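PDB 1AW9: glutathione s-transferase III, which probably catalyses the conjugation of glutathione to hydrophobic electrophiles, and takes part in the detoxification of herbicides in maize. Local coordinates for residues 66-71 with 165-170. Sequence-based numbering, arbitrary orientation.
Sequences ESRAIN and DANHAS. With CD (cadmium ion), chain E.
The side-chain amide of Asn71 lies alongside that of Asn167, pointing the other way, their planes turned 24° apart. This pair joins the two domains of the glutathione transferase fold: Asn71 lies on helix 67-77 of the thioredoxin-like N-terminal domain, Asn167 at the junction of helices 163-166 and 169-176 in the all-helical C-terminal domain. Asn71 ND2 donates to Asn167 OD1 over 2.8 Å, almost straight at 168°; the acceptor lies practically in the amide plane of Asn71, whereas the donor is tilted somewhat out of the carbonyl plane of Asn167. With CG anti to the backbone carbonyl carbon (chi1 -75°), Asn71 carries its amide across to the other domain. ND2 also reaches Arg16 O, and the backbone O of Asn167 accepts from Arg16 NE, so Arg16 on helix 12-23 is bonded to both residues, through its backbone O and its side-chain NE. A leucine at Asn71 would probably leave Asn167 OD1 and Arg16 O without this N-H donor and the Asn167 amide less firmly fixed, its ND2 still on a water. Arg68 flanks the pair loosely, its CG 4.2 Å from Asn167 ND2, while its guanidinium extends to a salt bridge with Glu102 and a cation-pi contact with Tyr107. At the N-cap of helix 67-77, Glu66 binds a cadmium ion through both carboxylate oxygens; Glu66 and Ser67 probably contribute to the glutathione site, as in a close relative. The water completes the link between the domains, accepting from Asn167 ND2 at 2.7 Å and donating to Arg68 O at 2.9 Å.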
loop_
_atom_site.group_PDB
_atom_site.type_symbol
_atom_site.label_atom_id
_atom_site.label_comp_id
_atom_site.label_asym_id
_atom_site.label_seq_id
_atom_site.Cartn_x
_atom_site.Cartn_y
_atom_site.Cartn_z
ATOM N N GLU A 66 -27.442 3.365 3.839
ATOM C CA GLU A 66 -26.404 4.168 4.538
ATOM C C GLU A 66 -26.929 4.099 5.980
ATOM O O GLU A 66 -27.904 4.752 6.324
ATOM C CB GLU A 66 -26.332 5.631 4.081
ATOM C CG GLU A 66 -25.810 5.865 2.660
ATOM C CD GLU A 66 -24.453 5.216 2.439
ATOM O OE1 GLU A 66 -23.413 5.752 2.923
ATOM O OE2 GLU A 66 -24.449 4.142 1.785
ATOM N N SER A 67 -26.323 3.259 6.796
ATOM C CA SER A 67 -26.769 3.062 8.167
ATOM C C SER A 67 -27.045 4.360 8.937
ATOM O O SER A 67 -28.048 4.459 9.635
ATOM C CB SER A 67 -25.796 2.139 8.937
ATOM O OG SER A 67 -24.621 2.854 9.306
ATOM N N ARG A 68 -26.192 5.368 8.775
ATOM C CA ARG A 68 -26.371 6.641 9.463
ATOM C C ARG A 68 -27.529 7.451 8.881
ATOM O O ARG A 68 -28.126 8.256 9.583
ATOM C CB ARG A 68 -25.080 7.466 9.430
ATOM C CG ARG A 68 -23.929 6.803 10.137
ATOM C CD ARG A 68 -22.647 7.618 10.069
ATOM N NE ARG A 68 -21.583 6.837 10.692
ATOM C CZ ARG A 68 -21.010 5.787 10.118
ATOM N NH1 ARG A 68 -21.371 5.439 8.883
ATOM N NH2 ARG A 68 -20.256 4.961 10.836
ATOM N N ALA A 69 -27.813 7.294 7.593
ATOM C CA ALA A 69 -28.938 8.015 7.006
ATOM C C ALA A 69 -30.196 7.367 7.567
ATOM O O ALA A 69 -31.170 8.041 7.899
ATOM C CB ALA A 69 -28.911 7.893 5.503
ATOM N N ILE A 70 -30.180 6.049 7.665
ATOM C CA ILE A 70 -31.304 5.323 8.215
ATOM C C ILE A 70 -31.528 5.738 9.664
ATOM O O ILE A 70 -32.654 6.079 10.026
ATOM C CB ILE A 70 -31.111 3.805 8.152
ATOM C CG1 ILE A 70 -31.063 3.335 6.688
ATOM C CG2 ILE A 70 -32.243 3.114 8.902
ATOM C CD1 ILE A 70 -30.553 1.893 6.494
ATOM N N ASN A 71 -30.477 5.734 10.489
ATOM C CA ASN A 71 -30.598 6.130 11.883
ATOM C C ASN A 71 -31.121 7.542 12.075
ATOM O O ASN A 71 -31.935 7.802 12.957
ATOM C CB ASN A 71 -29.266 5.959 12.612
ATOM C CG ASN A 71 -28.987 4.527 12.889
ATOM O OD1 ASN A 71 -29.780 3.681 12.498
ATOM N ND2 ASN A 71 -27.894 4.226 13.567
ATOM N N ASP A 165 -24.280 9.185 20.517
ATOM C CA ASP A 165 -23.717 8.068 21.307
ATOM C C ASP A 165 -24.126 6.707 20.771
ATOM O O ASP A 165 -23.309 5.784 20.726
ATOM C CB ASP A 165 -24.108 8.152 22.799
ATOM C CG ASP A 165 -23.948 9.550 23.369
ATOM O OD1 ASP A 165 -24.892 10.323 23.235
ATOM O OD2 ASP A 165 -22.888 9.925 23.907
ATOM N N ALA A 166 -25.386 6.599 20.353
ATOM C CA ALA A 166 -25.946 5.349 19.884
ATOM C C ALA A 166 -25.234 4.816 18.632
ATOM O O ALA A 166 -25.076 3.595 18.469
ATOM C CB ALA A 166 -27.471 5.524 19.634
ATOM N N ASN A 167 -24.794 5.743 17.772
ATOM C CA ASN A 167 -24.099 5.395 16.530
ATOM C C ASN A 167 -22.749 4.728 16.787
ATOM O O ASN A 167 -22.212 4.041 15.918
ATOM C CB ASN A 167 -23.944 6.631 15.633
ATOM C CG ASN A 167 -25.169 6.868 14.739
ATOM O OD1 ASN A 167 -26.078 6.035 14.671
ATOM N ND2 ASN A 167 -25.167 7.960 14.011
ATOM N N HIS A 168 -22.245 4.868 18.013
ATOM C CA HIS A 168 -20.976 4.283 18.399
ATOM C C HIS A 168 -21.122 2.921 18.971
ATOM O O HIS A 168 -20.193 2.146 18.909
ATOM C CB HIS A 168 -20.322 5.095 19.494
ATOM C CG HIS A 168 -19.703 6.366 19.019
ATOM N ND1 HIS A 168 -20.417 7.522 18.856
ATOM C CD2 HIS A 168 -18.420 6.663 18.733
ATOM C CE1 HIS A 168 -19.601 8.488 18.497
ATOM N NE2 HIS A 168 -18.370 7.995 18.414
ATOM N N ALA A 169 -22.272 2.613 19.551
ATOM C CA ALA A 169 -22.438 1.352 20.254
ATOM C C ALA A 169 -22.021 0.011 19.660
ATOM O O ALA A 169 -21.376 -0.785 20.364
ATOM C CB ALA A 169 -23.821 1.267 20.830
ATOM N N SER A 170 -22.387 -0.275 18.401
ATOM C CA SER A 170 -22.044 -1.561 17.798
ATOM C C SER A 170 -20.560 -1.729 17.632
ATOM O O SER A 170 -20.036 -2.798 17.916
ATOM C CB SER A 170 -22.772 -1.817 16.486
ATOM O OG SER A 170 -22.394 -0.923 15.488
HETATM CD CD CD E . -22.172 3.707 2.159
HETATM O O HOH W 1 -26.960 8.868 12.185
#